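Local coordinates for hypothetical protein (Bacteroides uniformis ATCC 8492, PDB 4QRL) that is of unknown function but has a lipocalin-like beta-barrel fold, a class whose members often bind small hydrophobic molecules inside the barrel, at residues 32-35 with 40-43; 52-57 with 81-86; 100-105 with 111-116. All blocks are in the same frame, centred on the assembly; numbering follows the deposited sequence.

Contacts 1 and 3 are both antiparallel hairpin pairings in one eight-stranded closed barrel, whereas contact 2 joins a barrel strand to the end of a short helix and the loop after it. Contact 1 is the most buried, with five of its eight touching residues buried; contact 3 is buried on one face and carries charged side chains on the other. Contact 2 is partly buried and purely aromatic across its segments. Strands 39-45 and 51-61 are sheet neighbours, which ties contact 1 directly to contact 2, and Ala42 also packs on Phe83. Tyr33 meets Phe113, linking contacts 1 and 3. Contacts 2 and 3 lie on opposite sides of the chain's centre, their centres about 17 Å apart.

Contact 1 (32-35 with 40-43); sequences FYNF and FSAI
Tyr33 and Phe40 meet across a beta hairpin of the lipocalin-like barrel, where strand 25-36 turns back into strand 39-45. The short segments run antiparallel at 161° with their axes 4.7 Å apart.

Aromatic packing occupies the face that carries Tyr33, Phe35, Phe40 and Ala42. Phe40 drives its ring edge at the face of Tyr33 in a T-shaped pair: the planes stand at 83°, and Phe40 CZ sits over the centre of the tyrosine ring. With CG anti to the backbone N (chi1 176°), Phe40 swings its CE1 to 3.6 Å from Tyr33 CD2. Phe35 lies alongside Phe40 and points the same way; Phe35 CE1 approaches Phe40 CD1 at 3.7 Å, the two rings inclined and neither stacked nor edge-to-face. Ala42 places CB against Tyr33 CD1, at 3.9 Å. Trp13 and Tyr58 extend this cluster beyond Phe35.

Backbone hydrogen bonding fixes the register. Phe32 and Ile43 form a hydrogen-bonded pair in which each N meets the other's O within the carbonyl plane. Asn34 and Ser41 also exchange two bonds, but Ser41 N stands tilted out of the plane of the Asn34 carbonyl. Asn34 N to Ser41 O is the shortest of the four bonds, at 2.7 Å. Tyr33 with Ala42 and Phe35 with Phe40 are the non-hydrogen-bonded pairs.

On the face of Phe32, Asn34, Ser41 and Ile43 the contacts are mixed. Phe32 CB and Ile43 CB are 4.4 Å apart, the carbonyl O of Ile43 lies at the edge of the Phe32 ring, and Ser41 OG stands 3.4 Å from Asn34 CB.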
ATOM      1  N   PHE A  32      -0.254  -5.319   4.832  1.00 20.09           N
ATOM      2  CA  PHE A  32       0.563  -6.092   3.886  1.00 19.40           C
ATOM      3  C   PHE A  32       0.062  -5.842   2.491  1.00 23.81           C
ATOM      4  O   PHE A  32      -1.145  -6.009   2.248  1.00 23.78           O
ATOM      5  CB  PHE A  32       0.484  -7.604   4.223  1.00 20.41           C
ATOM      6  CG  PHE A  32       1.001  -7.928   5.607  1.00 21.70           C
ATOM      7  CD1 PHE A  32       0.212  -7.698   6.737  1.00 22.73           C
ATOM      8  CD2 PHE A  32       2.316  -8.333   5.793  1.00 21.53           C
ATOM      9  CE1 PHE A  32       0.714  -7.933   8.023  1.00 25.38           C
ATOM     10  CE2 PHE A  32       2.809  -8.582   7.088  1.00 24.13           C
ATOM     11  CZ  PHE A  32       2.002  -8.394   8.183  1.00 23.69           C
ATOM     12  N   TYR A  33       0.948  -5.381   1.582  1.00 20.66           N
ATOM     13  CA  TYR A  33       0.547  -5.136   0.174  1.00 19.37           C
ATOM     14  C   TYR A  33       1.046  -6.274  -0.675  1.00 24.14           C
ATOM     15  O   TYR A  33       2.134  -6.783  -0.443  1.00 25.45           O
ATOM     16  CB  TYR A  33       1.127  -3.817  -0.385  1.00 19.91           C
ATOM     17  CG  TYR A  33       0.477  -2.509   0.005  1.00 22.51           C
ATOM     18  CD1 TYR A  33      -0.375  -2.426   1.106  1.00 24.96           C
ATOM     19  CD2 TYR A  33       0.805  -1.324  -0.655  1.00 22.98           C
ATOM     20  CE1 TYR A  33      -0.960  -1.216   1.474  1.00 27.76           C
ATOM     21  CE2 TYR A  33       0.264  -0.104  -0.258  1.00 23.43           C
ATOM     22  CZ  TYR A  33      -0.612  -0.055   0.807  1.00 28.79           C
ATOM     23  OH  TYR A  33      -1.179   1.147   1.168  1.00 31.25           O
ATOM     24  N   ASN A  34       0.283  -6.653  -1.695  1.00 20.06           N
ATOM     25  CA  ASN A  34       0.685  -7.745  -2.555  1.00 20.42           C
ATOM     26  C   ASN A  34       0.512  -7.321  -3.999  1.00 23.82           C
ATOM     27  O   ASN A  34      -0.510  -6.703  -4.360  1.00 23.37           O
ATOM     28  CB  ASN A  34      -0.178  -8.968  -2.221  1.00 28.07           C
ATOM     29  CG  ASN A  34       0.291 -10.223  -2.861  1.00 44.29           C
ATOM     30  OD1 ASN A  34      -0.149 -10.603  -3.953  1.00 36.36           O
ATOM     31  ND2 ASN A  34       1.198 -10.886  -2.184  1.00 35.49           N
ATOM     32  N   PHE A  35       1.549  -7.568  -4.800  1.00 21.87           N
ATOM     33  CA  PHE A  35       1.583  -7.223  -6.221  1.00 22.19           C
ATOM     34  C   PHE A  35       1.776  -8.491  -7.035  1.00 25.35           C
ATOM     35  O   PHE A  35       2.790  -9.175  -6.872  1.00 24.86           O
ATOM     36  CB  PHE A  35       2.722  -6.214  -6.511  1.00 23.61           C
ATOM     37  CG  PHE A  35       2.664  -4.942  -5.697  1.00 23.78           C
ATOM     38  CD1 PHE A  35       1.941  -3.841  -6.144  1.00 24.08           C
ATOM     39  CD2 PHE A  35       3.391  -4.819  -4.511  1.00 24.14           C
ATOM     40  CE1 PHE A  35       1.883  -2.663  -5.383  1.00 24.16           C
ATOM     41  CE2 PHE A  35       3.302  -3.656  -3.729  1.00 25.91           C
ATOM     42  CZ  PHE A  35       2.611  -2.561  -4.199  1.00 23.67           C
ATOM     43  N   PHE A  40      -3.496  -6.231  -7.426  1.00 22.64           N
ATOM     44  CA  PHE A  40      -3.131  -5.670  -6.147  1.00 22.54           C
ATOM     45  C   PHE A  40      -4.081  -6.168  -5.087  1.00 26.29           C
ATOM     46  O   PHE A  40      -5.296  -6.262  -5.312  1.00 25.56           O
ATOM     47  CB  PHE A  40      -3.185  -4.119  -6.183  1.00 23.19           C
ATOM     48  CG  PHE A  40      -2.896  -3.497  -4.837  1.00 22.41           C
ATOM     49  CD1 PHE A  40      -1.582  -3.331  -4.392  1.00 22.84           C
ATOM     50  CD2 PHE A  40      -3.938  -3.053  -4.015  1.00 22.90           C
ATOM     51  CE1 PHE A  40      -1.317  -2.707  -3.167  1.00 23.68           C
ATOM     52  CE2 PHE A  40      -3.671  -2.470  -2.775  1.00 23.78           C
ATOM     53  CZ  PHE A  40      -2.363  -2.284  -2.362  1.00 21.98           C
ATOM     54  N   SER A  41      -3.539  -6.429  -3.916  1.00 24.46           N
ATOM     55  CA  SER A  41      -4.342  -6.762  -2.774  1.00 24.55           C
ATOM     56  C   SER A  41      -3.607  -6.292  -1.528  1.00 26.51           C
ATOM     57  O   SER A  41      -2.382  -6.184  -1.531  1.00 25.55           O
ATOM     58  CB  SER A  41      -4.698  -8.250  -2.732  1.00 28.51           C
ATOM     59  OG  SER A  41      -3.585  -9.120  -2.679  1.00 29.13           O
ATOM     60  N   ALA A  42      -4.372  -5.909  -0.509  1.00 22.89           N
ATOM     61  CA  ALA A  42      -3.813  -5.480   0.787  1.00 21.36           C
ATOM     62  C   ALA A  42      -4.535  -6.207   1.895  1.00 26.22           C
ATOM     63  O   ALA A  42      -5.766  -6.198   1.944  1.00 26.82           O
ATOM     64  CB  ALA A  42      -3.920  -3.976   0.971  1.00 21.57           C
ATOM     65  N   ILE A  43      -3.775  -6.905   2.731  1.00 23.12           N
ATOM     66  CA  ILE A  43      -4.309  -7.610   3.883  1.00 23.60           C
ATOM     67  C   ILE A  43      -4.083  -6.700   5.071  1.00 26.42           C
ATOM     68  O   ILE A  43      -2.959  -6.266   5.310  1.00 24.08           O
ATOM     69  CB  ILE A  43      -3.648  -9.004   4.084  1.00 27.08           C
ATOM     70  CG1 ILE A  43      -3.991  -9.994   2.957  1.00 28.47           C
ATOM     71  CG2 ILE A  43      -3.986  -9.579   5.464  1.00 27.65           C
ATOM     72  CD1 ILE A  43      -3.056 -11.258   2.898  1.00 30.73           C
TER

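Contact 2 (52-57 with 81-86)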
ATOM      1  N   THR A  52      -9.018  -8.365   7.051  1.00 28.53           N
ATOM      2  CA  THR A  52      -9.762  -7.646   6.020  0.50 27.78           C
ATOM      3  C   THR A  52      -8.859  -7.523   4.795  1.00 29.60           C
ATOM      4  O   THR A  52      -7.681  -7.174   4.936  1.00 29.04           O
ATOM      5  CB  THR A  52     -10.252  -6.292   6.567  0.50 34.26           C
ATOM      6  OG1 THR A  52     -11.433  -6.521   7.327  0.50 31.68           O
ATOM      7  CG2 THR A  52     -10.574  -5.288   5.474  0.50 36.18           C
ATOM      8  N   THR A  53      -9.375  -7.850   3.608  1.00 24.12           N
ATOM      9  CA  THR A  53      -8.570  -7.746   2.392  1.00 23.61           C
ATOM     10  C   THR A  53      -9.234  -6.773   1.431  1.00 27.69           C
ATOM     11  O   THR A  53     -10.456  -6.825   1.211  1.00 26.17           O
ATOM     12  CB  THR A  53      -8.334  -9.115   1.722  1.00 31.76           C
ATOM     13  OG1 THR A  53      -7.939 -10.077   2.702  1.00 32.77           O
ATOM     14  CG2 THR A  53      -7.284  -9.061   0.585  1.00 29.44           C
ATOM     15  N   PHE A  54      -8.421  -5.880   0.882  1.00 22.85           N
ATOM     16  CA  PHE A  54      -8.824  -4.934  -0.144  1.00 21.86           C
ATOM     17  C   PHE A  54      -8.243  -5.423  -1.465  1.00 26.76           C
ATOM     18  O   PHE A  54      -7.128  -5.940  -1.498  1.00 26.25           O
ATOM     19  CB  PHE A  54      -8.347  -3.522   0.177  1.00 23.24           C
ATOM     20  CG  PHE A  54      -8.874  -3.000   1.489  1.00 23.39           C
ATOM     21  CD1 PHE A  54      -8.183  -3.230   2.675  1.00 26.20           C
ATOM     22  CD2 PHE A  54     -10.072  -2.288   1.543  1.00 25.30           C
ATOM     23  CE1 PHE A  54      -8.681  -2.748   3.900  1.00 26.24           C
ATOM     24  CE2 PHE A  54     -10.574  -1.815   2.767  1.00 26.99           C
ATOM     25  CZ  PHE A  54      -9.859  -2.025   3.929  1.00 26.27           C
ATOM     26  N   PHE A  55      -8.970  -5.229  -2.552  1.00 23.28           N
ATOM     27  CA  PHE A  55      -8.516  -5.703  -3.857  1.00 23.63           C
ATOM     28  C   PHE A  55      -8.518  -4.589  -4.864  1.00 26.68           C
ATOM     29  O   PHE A  55      -9.351  -3.682  -4.809  1.00 26.70           O
ATOM     30  CB  PHE A  55      -9.408  -6.850  -4.375  1.00 26.75           C
ATOM     31  CG  PHE A  55      -9.349  -8.097  -3.534  1.00 28.76           C
ATOM     32  CD1 PHE A  55     -10.197  -8.261  -2.442  1.00 31.37           C
ATOM     33  CD2 PHE A  55      -8.433  -9.109  -3.825  1.00 31.56           C
ATOM     34  CE1 PHE A  55     -10.143  -9.418  -1.666  1.00 31.27           C
ATOM     35  CE2 PHE A  55      -8.370 -10.260  -3.042  1.00 33.93           C
ATOM     36  CZ  PHE A  55      -9.234 -10.407  -1.971  1.00 32.16           C
ATOM     37  N   GLY A  56      -7.614  -4.712  -5.813  1.00 25.11           N
ATOM     38  CA  GLY A  56      -7.489  -3.744  -6.881  1.00 26.09           C
ATOM     39  C   GLY A  56      -6.488  -4.158  -7.928  1.00 27.92           C
ATOM     40  O   GLY A  56      -6.192  -5.343  -8.123  1.00 25.30           O
ATOM     41  N   ASN A  57      -6.023  -3.153  -8.641  1.00 24.78           N
ATOM     42  CA  ASN A  57      -5.033  -3.293  -9.690  1.00 23.73           C
ATOM     43  C   ASN A  57      -3.984  -2.235  -9.520  1.00 26.10           C
ATOM     44  O   ASN A  57      -4.211  -1.234  -8.850  1.00 24.81           O
ATOM     45  CB  ASN A  57      -5.712  -3.146 -11.055  1.00 23.13           C
ATOM     46  CG  ASN A  57      -6.481  -4.357 -11.461  1.00 37.76           C
ATOM     47  OD1 ASN A  57      -6.000  -5.241 -12.185  1.00 37.12           O
ATOM     48  ND2 ASN A  57      -7.695  -4.409 -11.012  1.00 30.07           N
ATOM     49  N   THR A  81      -9.769   3.646   7.250  1.00 29.62           N
ATOM     50  CA  THR A  81      -8.792   3.284   8.258  1.00 29.76           C
ATOM     51  C   THR A  81      -7.454   3.006   7.585  1.00 33.99           C
ATOM     52  O   THR A  81      -6.396   3.359   8.121  1.00 34.24           O
ATOM     53  CB  THR A  81      -9.289   2.053   9.046  1.00 36.07           C
ATOM     54  OG1 THR A  81     -10.566   2.351   9.583  1.00 39.55           O
ATOM     55  CG2 THR A  81      -8.353   1.636  10.158  1.00 31.65           C
ATOM     56  N   TYR A  82      -7.502   2.362   6.412  1.00 30.09           N
ATOM     57  CA  TYR A  82      -6.275   1.892   5.774  1.00 28.81           C
ATOM     58  C   TYR A  82      -5.929   2.569   4.475  1.00 34.50           C
ATOM     59  O   TYR A  82      -4.760   2.519   4.081  1.00 34.57           O
ATOM     60  CB  TYR A  82      -6.371   0.385   5.563  1.00 29.00           C
ATOM     61  CG  TYR A  82      -6.497  -0.378   6.868  1.00 29.27           C
ATOM     62  CD1 TYR A  82      -5.411  -0.502   7.733  1.00 30.97           C
ATOM     63  CD2 TYR A  82      -7.703  -0.954   7.246  1.00 30.47           C
ATOM     64  CE1 TYR A  82      -5.521  -1.193   8.936  1.00 30.86           C
ATOM     65  CE2 TYR A  82      -7.830  -1.637   8.453  1.00 31.50           C
ATOM     66  CZ  TYR A  82      -6.731  -1.765   9.287  1.00 34.94           C
ATOM     67  OH  TYR A  82      -6.845  -2.431  10.468  1.00 32.37           O
ATOM     68  N   PHE A  83      -6.916   3.175   3.794  1.00 30.62           N
ATOM     69  CA  PHE A  83      -6.695   3.819   2.509  1.00 30.09           C
ATOM     70  C   PHE A  83      -7.331   5.201   2.487  1.00 35.79           C
ATOM     71  O   PHE A  83      -6.615   6.192   2.693  1.00 35.32           O
ATOM     72  CB  PHE A  83      -7.197   2.905   1.365  1.00 30.07           C
ATOM     73  CG  PHE A  83      -6.380   1.637   1.253  1.00 30.17           C
ATOM     74  CD1 PHE A  83      -5.178   1.624   0.547  1.00 32.76           C
ATOM     75  CD2 PHE A  83      -6.783   0.467   1.897  1.00 30.31           C
ATOM     76  CE1 PHE A  83      -4.404   0.460   0.468  1.00 32.64           C
ATOM     77  CE2 PHE A  83      -5.991  -0.679   1.851  1.00 32.91           C
ATOM     78  CZ  PHE A  83      -4.805  -0.673   1.142  1.00 30.97           C
ATOM     79  N   GLY A  84      -8.647   5.275   2.259  1.00 32.26           N
ATOM     80  CA  GLY A  84      -9.338   6.562   2.218  1.00 33.95           C
ATOM     81  C   GLY A  84      -9.016   7.372   0.975  1.00 37.36           C
ATOM     82  O   GLY A  84      -9.240   8.578   0.948  1.00 37.24           O
ATOM     83  N   TRP A  85      -8.482   6.710  -0.079  1.00 33.65           N
ATOM     84  CA  TRP A  85      -8.112   7.398  -1.316  1.00 32.72           C
ATOM     85  C   TRP A  85      -9.323   7.882  -2.069  1.00 37.40           C
ATOM     86  O   TRP A  85     -10.292   7.124  -2.185  1.00 37.34           O
ATOM     87  CB  TRP A  85      -7.289   6.488  -2.243  1.00 29.57           C
ATOM     88  CG  TRP A  85      -6.032   5.919  -1.665  1.00 29.13           C
ATOM     89  CD1 TRP A  85      -5.275   6.428  -0.649  1.00 31.46           C
ATOM     90  CD2 TRP A  85      -5.338   4.760  -2.139  1.00 28.06           C
ATOM     91  NE1 TRP A  85      -4.191   5.617  -0.416  1.00 30.06           N
ATOM     92  CE2 TRP A  85      -4.185   4.602  -1.337  1.00 30.41           C
ATOM     93  CE3 TRP A  85      -5.589   3.823  -3.163  1.00 29.00           C
ATOM     94  CZ2 TRP A  85      -3.265   3.580  -1.547  1.00 28.67           C
ATOM     95  CZ3 TRP A  85      -4.668   2.809  -3.371  1.00 28.78           C
ATOM     96  CH2 TRP A  85      -3.533   2.683  -2.557  1.00 28.89           C
ATOM     97  N   PRO A  86      -9.282   9.118  -2.629  1.00 35.93           N
ATOM     98  CA  PRO A  86     -10.408   9.575  -3.448  1.00 38.56           C
ATOM     99  C   PRO A  86     -10.547   8.691  -4.691  1.00 42.52           C
ATOM    100  O   PRO A  86      -9.535   8.337  -5.311  1.00 41.95           O
ATOM    101  CB  PRO A  86     -10.033  11.016  -3.801  1.00 41.04           C
ATOM    102  CG  PRO A  86      -8.558  11.068  -3.717  1.00 43.33           C
ATOM    103  CD  PRO A  86      -8.186  10.109  -2.616  1.00 36.69           C
TER
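Phe54, on barrel strand 51-61 of this lipocalin-like fold, packs against Phe83 and Tyr82 at the C-terminal end of helix 79-82. Phe83 is the first residue after that helix to leave helical backbone angles, so the contact brings the helix end and the start of the loop after it against the strand.

Phe83 turns its ring edge to the face of Phe54, an edge-to-face pair with planes at 67° and centroids 5.1 Å apart. Phe83 CD2 lies over the centre of the Phe54 ring, while Phe83 CE2 reaches 3.5 Å from Phe54 CD1. The two side chains slide past each other in opposite directions. Phe54 holds its CG anti to the carbonyl carbon (chi1 -59°), a setting that points the ring at the turn. Replacing Phe54 with an alanine here would probably leave the edge of Phe83 without the face it rests on and open a gap beside CD2 of Tyr82.

Trp85 flanks Phe83 from within the turn, and Ala42 and Leu69 add apolar contacts to the Phe83 side chain from neighbouring strands. Tyr82 crosses Phe54 at about a right angle, its CD2 3.9 Å from Phe54 CE1.

Contact 3 (100-105 with 111-116); sequences SSLRLE and SIFRKF
The Phe113 ring has Leu102 CD2 over one face and Leu102 O in plane at its edge, the carbonyl oxygen standing 3.5 Å from Phe113 CD1. Leu104 CD1 meets Phe113 CE1 at 3.7 Å, coming in obliquely. On the reverse side of the sheet the guanidinium of Arg103 has Ile112 CD1 over one face, offset toward the rim. Arg103 is modelled in two conformers; in one, Ile112 CD1 lies 3.4 Å from Arg103 NH1, so this contact is provisional. There, CG anti to the backbone N (chi1 -168°) places Arg103 CG 3.7 Å from Ile112 CD1, and the extended chain carries the guanidinium onward over that methyl; NE salt-bridges Glu95.

These side chains decorate the hairpin of strands 101-106 and 109-115, the last two strands of the lipocalin-like barrel. Leu102 with Phe113 and Leu104 with Ser111 are hydrogen-bonded pairs, each joined by two backbone hydrogen bonds. Leu104 N to Ser111 O is nearly straight at the hydrogen, 176°, whereas Leu102 N approaches Phe113 O from above the carbonyl plane. A water that donates to Phe113 O, at 3.0 Å, donates also to Ser101 OG, whose other partner is Asp96. At the open end of the hairpin Lys115 N bonds Ser100 O, just ahead of strand 101-106, and Lys115 NZ bonds Tyr99 O and Asp8 O.

The chemistry therefore differs by face: Leu102, Leu104 and Phe113 pack apolar groups together, with Leu15 and Trp13 of strand 11-19, while Arg103, in one conformer, offers a methyl its flat group and probably balances its charge against Glu95.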
ATOM      1  N   SER A 100      14.235  -6.652  -1.567  1.00 26.16           N
ATOM      2  CA  SER A 100      13.821  -6.709  -0.163  1.00 24.83           C
ATOM      3  C   SER A 100      13.239  -5.395   0.383  1.00 26.67           C
ATOM      4  O   SER A 100      12.638  -5.409   1.454  1.00 23.84           O
ATOM      5  CB  SER A 100      15.007  -7.150   0.691  1.00 29.56           C
ATOM      6  OG  SER A 100      16.070  -6.238   0.499  1.00 36.91           O
ATOM      7  N   SER A 101      13.377  -4.275  -0.355  1.00 24.37           N
ATOM      8  CA  SER A 101      12.953  -2.964   0.119  1.00 23.47           C
ATOM      9  C   SER A 101      12.064  -2.220  -0.893  1.00 24.72           C
ATOM     10  O   SER A 101      12.343  -2.232  -2.084  1.00 24.60           O
ATOM     11  CB  SER A 101      14.178  -2.110   0.430  1.00 29.21           C
ATOM     12  OG  SER A 101      13.802  -0.767   0.683  1.00 41.91           O
ATOM     13  N   LEU A 102      11.032  -1.553  -0.403  1.00 22.52           N
ATOM     14  CA  LEU A 102      10.107  -0.761  -1.216  1.00 22.90           C
ATOM     15  C   LEU A 102       9.754   0.527  -0.461  1.00 25.06           C
ATOM     16  O   LEU A 102       9.405   0.470   0.715  1.00 24.16           O
ATOM     17  CB  LEU A 102       8.830  -1.540  -1.608  1.00 21.28           C
ATOM     18  CG  LEU A 102       7.731  -0.760  -2.391  1.00 22.24           C
ATOM     19  CD1 LEU A 102       8.227  -0.295  -3.787  1.00 21.51           C
ATOM     20  CD2 LEU A 102       6.486  -1.586  -2.562  1.00 21.87           C
ATOM     21  N   ARG A 103       9.881   1.672  -1.134  1.00 22.30           N
ATOM     22  CA  ARG A 103       9.582   2.969  -0.551  0.65 23.28           C
ATOM     23  C   ARG A 103       8.703   3.739  -1.530  1.00 26.88           C
ATOM     24  O   ARG A 103       9.126   4.028  -2.671  1.00 26.96           O
ATOM     25  CB  ARG A 103      10.895   3.713  -0.225  0.65 26.78           C
ATOM     26  CG  ARG A 103      10.749   4.943   0.647  0.65 34.91           C
ATOM     27  CD  ARG A 103      12.077   5.672   0.677  0.65 36.09           C
ATOM     28  NE  ARG A 103      12.041   6.851   1.529  0.65 36.85           N
ATOM     29  CZ  ARG A 103      12.423   6.867   2.801  0.65 44.87           C
ATOM     30  NH1 ARG A 103      12.870   5.760   3.383  0.65 37.28           N
ATOM     31  NH2 ARG A 103      12.357   7.988   3.505  0.65 19.92           N
ATOM     32  N   LEU A 104       7.471   4.029  -1.098  1.00 24.61           N
ATOM     33  CA  LEU A 104       6.463   4.740  -1.864  1.00 24.50           C
ATOM     34  C   LEU A 104       6.251   6.137  -1.274  1.00 28.06           C
ATOM     35  O   LEU A 104       6.302   6.304  -0.060  1.00 29.48           O
ATOM     36  CB  LEU A 104       5.134   3.955  -1.885  1.00 23.47           C
ATOM     37  CG  LEU A 104       5.153   2.560  -2.528  1.00 25.99           C
ATOM     38  CD1 LEU A 104       3.764   1.937  -2.505  1.00 25.70           C
ATOM     39  CD2 LEU A 104       5.731   2.591  -3.959  1.00 26.86           C
ATOM     40  N   GLU A 105       6.053   7.133  -2.134  1.00 24.00           N
ATOM     41  CA  GLU A 105       5.842   8.506  -1.690  1.00 23.70           C
ATOM     42  C   GLU A 105       4.621   9.092  -2.360  1.00 26.91           C
ATOM     43  O   GLU A 105       4.457   8.960  -3.560  1.00 26.82           O
ATOM     44  CB  GLU A 105       7.096   9.335  -1.974  1.00 25.69           C
ATOM     45  CG  GLU A 105       7.060  10.775  -1.468  1.00 35.53           C
ATOM     46  CD  GLU A 105       6.435  11.759  -2.429  1.00 35.66           C
ATOM     47  OE1 GLU A 105       6.608  11.599  -3.660  1.00 37.73           O
ATOM     48  OE2 GLU A 105       5.731  12.668  -1.947  1.00 30.50           O
ATOM     49  N   SER A 111       5.602   5.574   2.574  1.00 22.58           N
ATOM     50  CA  SER A 111       5.146   4.239   2.976  1.00 22.00           C
ATOM     51  C   SER A 111       6.388   3.334   2.832  1.00 24.84           C
ATOM     52  O   SER A 111       6.875   3.143   1.715  1.00 25.64           O
ATOM     53  CB  SER A 111       4.003   3.789   2.065  1.00 26.77           C
ATOM     54  OG  SER A 111       2.847   4.589   2.241  1.00 34.57           O
ATOM     55  N   ILE A 112       6.928   2.846   3.948  1.00 20.34           N
ATOM     56  CA  ILE A 112       8.162   2.034   3.959  1.00 21.18           C
ATOM     57  C   ILE A 112       7.824   0.554   4.091  1.00 21.48           C
ATOM     58  O   ILE A 112       7.184   0.176   5.070  1.00 21.24           O
ATOM     59  CB  ILE A 112       9.090   2.465   5.132  1.00 26.39           C
ATOM     60  CG1 ILE A 112       9.234   4.015   5.332  1.00 31.19           C
ATOM     61  CG2 ILE A 112      10.407   1.664   5.124  1.00 26.49           C
ATOM     62  CD1 ILE A 112       9.784   4.784   4.261  1.00 40.34           C
ATOM     63  N   PHE A 113       8.293  -0.279   3.158  1.00 20.07           N
ATOM     64  CA  PHE A 113       7.977  -1.734   3.171  1.00 19.86           C
ATOM     65  C   PHE A 113       9.210  -2.625   3.144  1.00 25.52           C
ATOM     66  O   PHE A 113      10.241  -2.248   2.592  1.00 24.90           O
ATOM     67  CB  PHE A 113       7.139  -2.153   1.924  1.00 20.50           C
ATOM     68  CG  PHE A 113       5.885  -1.372   1.650  1.00 20.40           C
ATOM     69  CD1 PHE A 113       5.948  -0.102   1.065  1.00 21.78           C
ATOM     70  CD2 PHE A 113       4.639  -1.928   1.891  1.00 19.96           C
ATOM     71  CE1 PHE A 113       4.779   0.630   0.811  1.00 21.28           C
ATOM     72  CE2 PHE A 113       3.465  -1.202   1.620  1.00 23.07           C
ATOM     73  CZ  PHE A 113       3.544   0.065   1.064  1.00 20.63           C
ATOM     74  N   ARG A 114       9.051  -3.861   3.671  1.00 23.00           N
ATOM     75  CA  ARG A 114      10.058  -4.909   3.552  1.00 24.10           C
ATOM     76  C   ARG A 114       9.382  -6.111   2.976  1.00 23.66           C
ATOM     77  O   ARG A 114       8.213  -6.350   3.261  1.00 22.94           O
ATOM     78  CB  ARG A 114      10.750  -5.251   4.888  1.00 25.83           C
ATOM     79  CG  ARG A 114       9.822  -5.921   5.953  1.00 38.34           C
ATOM     80  CD  ARG A 114      10.567  -6.351   7.217  1.00 37.50           C
ATOM     81  NE  ARG A 114       9.667  -6.404   8.376  1.00 34.06           N
ATOM     82  CZ  ARG A 114      10.046  -6.179   9.632  1.00 48.11           C
ATOM     83  NH1 ARG A 114      11.314  -5.907   9.912  1.00 34.45           N
ATOM     84  NH2 ARG A 114       9.157  -6.220  10.618  1.00 30.07           N
ATOM     85  N   LYS A 115      10.108  -6.866   2.139  1.00 22.71           N
ATOM     86  CA  LYS A 115       9.552  -8.042   1.511  1.00 22.79           C
ATOM     87  C   LYS A 115       9.143  -9.047   2.603  1.00 25.84           C
ATOM     88  O   LYS A 115       9.857  -9.210   3.598  1.00 26.38           O
ATOM     89  CB  LYS A 115      10.567  -8.642   0.535  1.00 26.11           C
ATOM     90  CG  LYS A 115       9.989  -9.668  -0.418  1.00 33.79           C
ATOM     91  CD  LYS A 115       9.094  -9.018  -1.481  1.00 39.08           C
ATOM     92  CE  LYS A 115       9.404  -9.535  -2.844  1.00 44.62           C
ATOM     93  NZ  LYS A 115      10.506  -8.803  -3.521  1.00 40.66           N
ATOM     94  N   PHE A 116       7.956  -9.629   2.453  1.00 21.12           N
ATOM     95  CA  PHE A 116       7.405 -10.562   3.434  1.00 22.77           C
ATOM     96  C   PHE A 116       7.211 -11.945   2.787  1.00 27.02           C
ATOM     97  O   PHE A 116       8.209 -12.688   2.665  1.00 32.65           O
ATOM     98  CB  PHE A 116       6.083  -9.983   4.012  1.00 24.47           C
ATOM     99  CG  PHE A 116       5.653 -10.609   5.323  1.00 26.41           C
ATOM    100  CD1 PHE A 116       6.318 -10.309   6.513  1.00 27.46           C
ATOM    101  CD2 PHE A 116       4.560 -11.475   5.375  1.00 29.89           C
ATOM    102  CE1 PHE A 116       5.874 -10.837   7.732  1.00 29.16           C
ATOM    103  CE2 PHE A 116       4.144 -12.034   6.599  1.00 30.92           C
ATOM    104  CZ  PHE A 116       4.826 -11.732   7.758  1.00 28.44           C
ATOM    105  OXT PHE A 116       6.095 -12.250   2.347  1.00 34.15           O
TER
HETATM  106  O   HOH W   1      12.191   0.050   2.687  1.00 42.98           O